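Local atomic coordinates of uncharacterized protein lp_2219 (PDB entry 3HFQ), a protein that is of unknown function but adopts the seven-bladed beta-propeller fold of the lactonase family, consistent with hydrolysis of a sugar lactone or a related substrate. Residues A[295-300]-A[313-318]; A[127-132]-A[156-161]; A[238-243]-A[256-261]. The protein carries 1 engineered substitution. All coordinates share one frame; numbering follows the deposited sequence.

Contact 1: residues A[295-300]-A[313-318]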
# COMPACT_ATOMS: atom_id res chain seq x y z
N PRO A 295 12.87 -2.87 -8.41
CA PRO A 295 12.69 -4.01 -9.32
C PRO A 295 13.77 -5.09 -9.24
O PRO A 295 13.47 -6.28 -9.40
CB PRO A 295 12.62 -3.34 -10.69
CG PRO A 295 11.94 -2.04 -10.37
CD PRO A 295 12.69 -1.59 -9.13
N THR A 296 15.02 -4.70 -9.01
CA THR A 296 16.10 -5.68 -8.92
C THR A 296 16.06 -6.37 -7.56
O THR A 296 16.63 -7.45 -7.39
CB THR A 296 17.49 -5.02 -9.09
OG1 THR A 296 17.78 -4.21 -7.94
CG2 THR A 296 17.53 -4.16 -10.34
N GLU A 297 15.40 -5.73 -6.61
CA GLU A 297 15.26 -6.22 -5.24
C GLU A 297 16.58 -6.18 -4.48
O GLU A 297 16.74 -6.87 -3.47
CB GLU A 297 14.67 -7.63 -5.22
CG GLU A 297 13.25 -7.70 -5.77
CD GLU A 297 12.41 -8.79 -5.11
OE1 GLU A 297 12.95 -9.89 -4.86
OE2 GLU A 297 11.21 -8.56 -4.87
N ALA A 298 17.52 -5.37 -4.96
CA ALA A 298 18.81 -5.23 -4.29
C ALA A 298 18.78 -3.96 -3.45
O ALA A 298 19.76 -3.62 -2.78
CB ALA A 298 19.92 -5.14 -5.33
N PHE A 299 17.64 -3.27 -3.48
CA PHE A 299 17.47 -2.03 -2.73
C PHE A 299 16.06 -1.88 -2.17
O PHE A 299 15.13 -2.55 -2.62
CB PHE A 299 17.73 -0.82 -3.63
CG PHE A 299 19.10 -0.80 -4.24
CD1 PHE A 299 20.18 -0.25 -3.55
CD2 PHE A 299 19.32 -1.34 -5.50
CE1 PHE A 299 21.45 -0.23 -4.11
CE2 PHE A 299 20.59 -1.33 -6.08
CZ PHE A 299 21.65 -0.77 -5.38
N VAL A 300 15.92 -1.00 -1.19
CA VAL A 300 14.64 -0.68 -0.59
C VAL A 300 14.61 0.83 -0.39
O VAL A 300 15.61 1.42 0.03
CB VAL A 300 14.43 -1.34 0.79
CG1 VAL A 300 13.18 -0.76 1.45
CG2 VAL A 300 14.28 -2.85 0.63
N TYR A 313 18.20 1.94 1.14
CA TYR A 313 18.92 0.83 1.76
C TYR A 313 19.41 -0.13 0.69
O TYR A 313 18.83 -0.22 -0.39
CB TYR A 313 18.02 -0.03 2.66
CG TYR A 313 17.31 0.67 3.77
CD1 TYR A 313 15.99 1.10 3.60
CD2 TYR A 313 17.91 0.83 5.01
CE1 TYR A 313 15.29 1.67 4.65
CE2 TYR A 313 17.22 1.42 6.07
CZ TYR A 313 15.91 1.82 5.88
OH TYR A 313 15.20 2.37 6.92
N ALA A 314 20.47 -0.85 1.02
CA ALA A 314 20.98 -1.88 0.14
C ALA A 314 20.33 -3.10 0.78
O ALA A 314 20.15 -3.15 2.00
CB ALA A 314 22.49 -1.98 0.25
N ARG A 315 19.95 -4.08 -0.03
CA ARG A 315 19.32 -5.29 0.49
C ARG A 315 20.09 -6.52 0.01
O ARG A 315 20.30 -6.69 -1.19
CB ARG A 315 17.87 -5.38 0.01
CG ARG A 315 17.21 -6.73 0.29
CD ARG A 315 15.76 -6.79 -0.20
NE ARG A 315 15.15 -8.09 0.10
CZ ARG A 315 15.27 -9.17 -0.66
NH1 ARG A 315 15.96 -9.14 -1.79
NH2 ARG A 315 14.70 -10.31 -0.28
N ASP A 316 20.50 -7.37 0.95
CA ASP A 316 21.23 -8.59 0.60
C ASP A 316 20.22 -9.57 -0.00
O ASP A 316 19.19 -9.87 0.62
CB ASP A 316 21.88 -9.20 1.85
CG ASP A 316 22.80 -10.36 1.52
OD1 ASP A 316 22.31 -11.42 1.08
OD2 ASP A 316 24.03 -10.20 1.70
N LEU A 317 20.51 -10.06 -1.20
CA LEU A 317 19.62 -10.98 -1.91
C LEU A 317 19.43 -12.35 -1.27
O LEU A 317 18.40 -13.00 -1.49
CB LEU A 317 20.11 -11.16 -3.35
CG LEU A 317 20.30 -9.90 -4.19
CD1 LEU A 317 20.74 -10.29 -5.60
CD2 LEU A 317 19.00 -9.11 -4.25
N THR A 318 20.40 -12.80 -0.49
CA THR A 318 20.29 -14.11 0.13
C THR A 318 19.84 -14.07 1.59
O THR A 318 19.08 -14.92 2.04
CB THR A 318 21.62 -14.89 0.03
OG1 THR A 318 22.63 -14.24 0.82
CG2 THR A 318 22.09 -14.94 -1.42
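Arg315 reaches the backbone of Glu297 with the end of its extended chain, NH1 donating to Glu297 O at 2.9 Å, with the donor in the carbonyl plane and the oxygen tilted only 15° from the guanidinium plane. CG lies anti to the backbone N (chi1 169°), and CD comes 3.4 Å from the same Glu297 O. NE is hydrogen-bonded to Tyr255 OH. Glu297 OE1 stands 4.4 Å from Arg315 NH1, well out of the guanidinium plane, while OE2 is hydrogen-bonded to His249 N. Beside this grip the backbones pair as an antiparallel hairpin. Arg315 N donates to Ala298 O at 2.8 Å, and Val300 and Tyr313 exchange two bonds, Val300 N to Tyr313 O at 3.1 Å and Tyr313 N to Val300 O at 2.9 Å. Tyr313 O also receives a CA-H contact from Phe299 CA at 3.3 Å. An ST turn orders the approach to the strand: Thr296 OG1 accepts from Ala298 N and is hydrogen-bonded to Asp294 OD2, while Asp294 OD1 is hydrogen-bonded to Phe299 N. Tyr313 OH is bonded to Ser282 O. The hairpin joins strands 299-304 and 309-315, the two middle strands of a four-stranded blade; strand 290-293 packs on Val300 and Arg315 through Leu293, and strand 322-330 covers Phe299 and Ala314 with Leu325.

Contact 2: residues A[127-132]-A[156-161]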
# COMPACT_ATOMS: atom_id res chain seq x y z
N VAL A 127 -19.33 0.01 -2.92
CA VAL A 127 -19.80 -0.91 -1.89
C VAL A 127 -19.66 -0.28 -0.51
O VAL A 127 -18.56 0.12 -0.12
CB VAL A 127 -19.00 -2.23 -1.95
CG1 VAL A 127 -19.41 -3.15 -0.79
CG2 VAL A 127 -19.26 -2.93 -3.28
N GLN A 128 -20.77 -0.20 0.22
CA GLN A 128 -20.77 0.40 1.55
C GLN A 128 -20.68 -0.64 2.65
O GLN A 128 -21.43 -1.62 2.65
CB GLN A 128 -22.05 1.23 1.75
CG GLN A 128 -22.13 1.94 3.10
CD GLN A 128 -21.07 3.01 3.27
OE1 GLN A 128 -21.04 4.00 2.53
NE2 GLN A 128 -20.19 2.82 4.24
N HIS A 129 -19.76 -0.43 3.59
CA HIS A 129 -19.60 -1.36 4.70
C HIS A 129 -20.01 -0.68 6.01
O HIS A 129 -20.15 0.54 6.07
CB HIS A 129 -18.14 -1.81 4.83
CG HIS A 129 -17.58 -2.46 3.60
ND1 HIS A 129 -17.22 -1.74 2.48
CD2 HIS A 129 -17.34 -3.76 3.31
CE1 HIS A 129 -16.76 -2.57 1.56
NE2 HIS A 129 -16.83 -3.80 2.03
N SER A 130 -20.19 -1.49 7.04
CA SER A 130 -20.56 -0.98 8.35
C SER A 130 -19.86 -1.81 9.41
O SER A 130 -19.32 -2.88 9.12
CB SER A 130 -22.08 -1.05 8.55
OG SER A 130 -22.52 -2.39 8.59
N GLY A 131 -19.86 -1.32 10.65
CA GLY A 131 -19.22 -2.05 11.72
C GLY A 131 -18.31 -1.13 12.50
O GLY A 131 -18.14 0.03 12.13
N HIS A 132 -17.72 -1.64 13.58
CA HIS A 132 -16.82 -0.85 14.41
C HIS A 132 -15.96 -1.77 15.25
O HIS A 132 -16.08 -3.00 15.16
CB HIS A 132 -17.62 0.09 15.32
CG HIS A 132 -18.58 -0.62 16.22
ND1 HIS A 132 -19.85 -0.98 15.81
CD2 HIS A 132 -18.46 -1.06 17.49
CE1 HIS A 132 -20.46 -1.60 16.80
NE2 HIS A 132 -19.64 -1.67 17.83
N VAL A 156 -10.65 -7.09 0.36
CA VAL A 156 -10.98 -5.76 0.86
C VAL A 156 -10.84 -5.77 2.39
O VAL A 156 -11.51 -6.53 3.07
CB VAL A 156 -12.43 -5.38 0.45
CG1 VAL A 156 -12.81 -4.01 1.01
CG2 VAL A 156 -12.55 -5.38 -1.07
N ILE A 157 -9.97 -4.91 2.91
CA ILE A 157 -9.70 -4.86 4.34
C ILE A 157 -10.37 -3.71 5.08
O ILE A 157 -10.22 -2.55 4.71
CB ILE A 157 -8.18 -4.79 4.60
CG1 ILE A 157 -7.49 -5.95 3.88
CG2 ILE A 157 -7.89 -4.82 6.09
CD1 ILE A 157 -5.97 -5.87 3.91
N ASP A 158 -11.10 -4.03 6.15
CA ASP A 158 -11.78 -3.03 6.96
C ASP A 158 -11.07 -2.90 8.30
O ASP A 158 -11.22 -3.74 9.19
CB ASP A 158 -13.24 -3.44 7.19
CG ASP A 158 -14.09 -2.32 7.74
OD1 ASP A 158 -13.57 -1.49 8.52
OD2 ASP A 158 -15.30 -2.26 7.41
N LEU A 159 -10.29 -1.83 8.45
CA LEU A 159 -9.55 -1.59 9.68
C LEU A 159 -10.51 -1.29 10.83
O LEU A 159 -10.26 -1.67 11.98
CB LEU A 159 -8.58 -0.42 9.47
CG LEU A 159 -7.78 0.09 10.67
CD1 LEU A 159 -6.43 0.61 10.20
CD2 LEU A 159 -8.56 1.19 11.38
N GLY A 160 -11.61 -0.61 10.51
CA GLY A 160 -12.58 -0.24 11.53
C GLY A 160 -13.36 -1.37 12.17
O GLY A 160 -13.69 -1.30 13.36
N SER A 161 -13.66 -2.42 11.40
CA SER A 161 -14.43 -3.54 11.93
C SER A 161 -13.65 -4.83 12.12
O SER A 161 -14.22 -5.87 12.44
CB SER A 161 -15.63 -3.81 11.01
OG SER A 161 -15.18 -4.21 9.73
O HOH W 1 -17.08 -4.08 7.84
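His129 and Asp158 meet through the histidine CB, which lies 3.9 Å from Asp158 OD2. The imidazole crosses Val156 obliquely at van der Waals distance, NE2 lying 4.2 Å from Val156 CG1, and Ser161 CB rests 4.1 Å from Gly131 CA. A CB on Gly131 would be jammed against the carbonyl O of Ser130 by the backbone angles and would also come 2.9 Å from Ser161 CB. Polar bridging between the segments runs through one water. It donates to Ser130 O at 2.8 Å and to Asp158 OD2 at 2.6 Å, and accepts from Ser161 OG at 2.7 Å; chi1 of Ser161 (64°) sets OG between its backbone N and carbonyl carbon, facing that water. Within 156-161, Ser161 N donates to Asp158 OD1 at 3.0 Å from above the carboxylate plane, an Asx motif that turns the chain after the strand. Both carboxylate oxygens have further donors, OD2 from Ser141 OG and OD1 from His142 N. An alanine in place of Asp158 would probably leave the water, Ser141 OG and the amides of Ser161 and His142 without their shared acceptor. The contact spans two blades: segment 127-132 leaves strand 121-128, the last of one blade, and meets strand 154-158 of the next, with Ile143 of strand 143-148 and Tyr165 of strand 163-169, stacked edge-to-face on His129, packed around it.

Contact 3: residues A[238-243]-A[256-261]. With PO4 (phosphate ion), chain C.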
# COMPACT_ATOMS: atom_id res chain seq x y z
N ALA A 238 5.00 2.92 23.62
CA ALA A 238 4.56 4.17 23.01
C ALA A 238 3.74 3.90 21.75
O ALA A 238 3.64 2.76 21.31
CB ALA A 238 5.77 5.04 22.67
N HIS A 239 3.18 4.95 21.17
CA HIS A 239 2.36 4.82 19.97
C HIS A 239 3.09 4.18 18.79
O HIS A 239 4.24 4.50 18.51
CB HIS A 239 1.81 6.19 19.54
CG HIS A 239 1.07 6.17 18.23
ND1 HIS A 239 1.71 6.13 17.01
CD2 HIS A 239 -0.26 6.19 17.96
CE1 HIS A 239 0.81 6.12 16.04
NE2 HIS A 239 -0.39 6.15 16.59
N ASN A 240 2.42 3.24 18.13
CA ASN A 240 2.98 2.61 16.96
C ASN A 240 1.86 2.09 16.09
O ASN A 240 0.92 1.45 16.58
CB ASN A 240 3.90 1.43 17.29
CG ASN A 240 4.67 0.94 16.07
OD1 ASN A 240 5.64 1.57 15.64
ND2 ASN A 240 4.21 -0.16 15.48
N GLY A 241 1.96 2.38 14.80
CA GLY A 241 0.96 1.92 13.86
C GLY A 241 1.69 1.29 12.68
O GLY A 241 2.39 1.98 11.96
N ALA A 242 1.54 -0.02 12.50
CA ALA A 242 2.19 -0.68 11.37
C ALA A 242 1.52 -0.10 10.12
O ALA A 242 0.37 0.32 10.18
CB ALA A 242 1.99 -2.18 11.46
N ALA A 243 2.23 -0.08 9.00
CA ALA A 243 1.65 0.49 7.78
C ALA A 243 1.74 -0.38 6.53
O ALA A 243 0.81 -1.12 6.22
CB ALA A 243 2.29 1.86 7.51
N VAL A 256 7.81 -4.94 6.91
CA VAL A 256 6.70 -4.11 7.36
C VAL A 256 7.25 -2.82 7.97
O VAL A 256 8.32 -2.82 8.59
CB VAL A 256 5.82 -4.85 8.41
CG1 VAL A 256 6.61 -5.13 9.68
CG2 VAL A 256 4.58 -4.03 8.73
N SER A 257 6.55 -1.70 7.76
CA SER A 257 7.01 -0.43 8.32
C SER A 257 6.23 -0.09 9.59
O SER A 257 5.04 -0.39 9.70
CB SER A 257 6.87 0.69 7.28
OG SER A 257 5.52 0.89 6.89
N ASN A 258 6.93 0.54 10.53
CA ASN A 258 6.34 0.92 11.81
C ASN A 258 6.36 2.44 12.00
O ASN A 258 7.43 3.05 11.98
CB ASN A 258 7.12 0.27 12.96
CG ASN A 258 6.97 -1.24 12.99
OD1 ASN A 258 7.93 -1.98 12.80
ND2 ASN A 258 5.75 -1.71 13.23
N ARG A 259 5.19 3.03 12.19
CA ARG A 259 5.08 4.47 12.42
C ARG A 259 5.04 4.71 13.92
O ARG A 259 4.06 4.39 14.59
CB ARG A 259 3.81 5.02 11.78
CG ARG A 259 3.83 5.02 10.27
CD ARG A 259 2.45 5.36 9.73
NE ARG A 259 1.49 4.29 10.01
CZ ARG A 259 0.23 4.29 9.59
NH1 ARG A 259 -0.23 5.31 8.89
NH2 ARG A 259 -0.56 3.25 9.87
N GLY A 260 6.12 5.29 14.44
CA GLY A 260 6.23 5.54 15.87
C GLY A 260 7.58 5.00 16.27
O GLY A 260 8.47 5.75 16.67
N TYR A 261 7.76 3.69 16.16
CA TYR A 261 9.04 3.07 16.48
C TYR A 261 9.96 3.42 15.30
O TYR A 261 11.18 3.33 15.39
CB TYR A 261 8.89 1.55 16.61
CG TYR A 261 10.11 0.87 17.21
CD1 TYR A 261 10.59 1.24 18.46
CD2 TYR A 261 10.78 -0.13 16.51
CE1 TYR A 261 11.72 0.64 19.01
CE2 TYR A 261 11.91 -0.74 17.05
CZ TYR A 261 12.37 -0.35 18.30
OH TYR A 261 13.48 -0.96 18.83
P PO4 C . -3.94 5.13 8.46
O1 PO4 C . -3.62 6.27 9.50
O2 PO4 C . -2.61 4.41 8.03
O3 PO4 C . -4.93 4.09 9.10
O4 PO4 C . -4.61 5.76 7.18
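Arg259 lays one face of its guanidinium over Ala243 CB, which sits 3.4 Å from the plane and is offset toward the rim. The bend at chi3 (-69°) brings NE back toward strand 241-243, and NE donates to Gly241 O at 3.2 Å in an almost straight bond (171°). The backbone N of Arg259 donates to that same Gly241 O at 3.0 Å, from the opposite face of the carbonyl plane. Gly241 N returns a bond to Arg259 O at 2.9 Å, making this an antiparallel hydrogen-bonded pair. Farther out, NH2 of Arg259 donates to Ala242 O at 3.1 Å and also forms a salt bridge with Glu206. NH1 and NH2 converge on one phosphate oxygen, O2, with NH1 to O2 at 2.7 Å and NH2 to O2 at 3.0 Å. Ala243 N to Ser257 O continues the hairpin, and Ala242 CB touches Val256 CG2. His144 NE2 and Arg190 NE also bind the phosphate, which probably came from the crystallisation liquor. Two hairpin carbonyls and Glu206 thus fix an arginine beside a second one, Arg190, whose like charge likely makes the site receptive to anions.

The three contacts belong to one propeller and do not touch. Contacts 1 and 2 lie on opposite sides of its centre, 35 Å apart between centres, while contact 3 is 22 Å from each. Contact 3 alone of the three binds the phosphate, but the nearest atoms of contacts 2 and 3 are about 6 Å apart, and Leu159 CD1 comes 3.9 Å from phosphate O3. Leu159 also packs on Glu206, the salt-bridge partner of Arg259, and Ile157 is backbone-bonded to His144, another phosphate ligand. Contact 1 is more peripheral, nearest atoms about 9 Å from contact 3, yet Arg315 is hydrogen-bonded to Tyr255 in strand 253-259, the strand that carries Arg259.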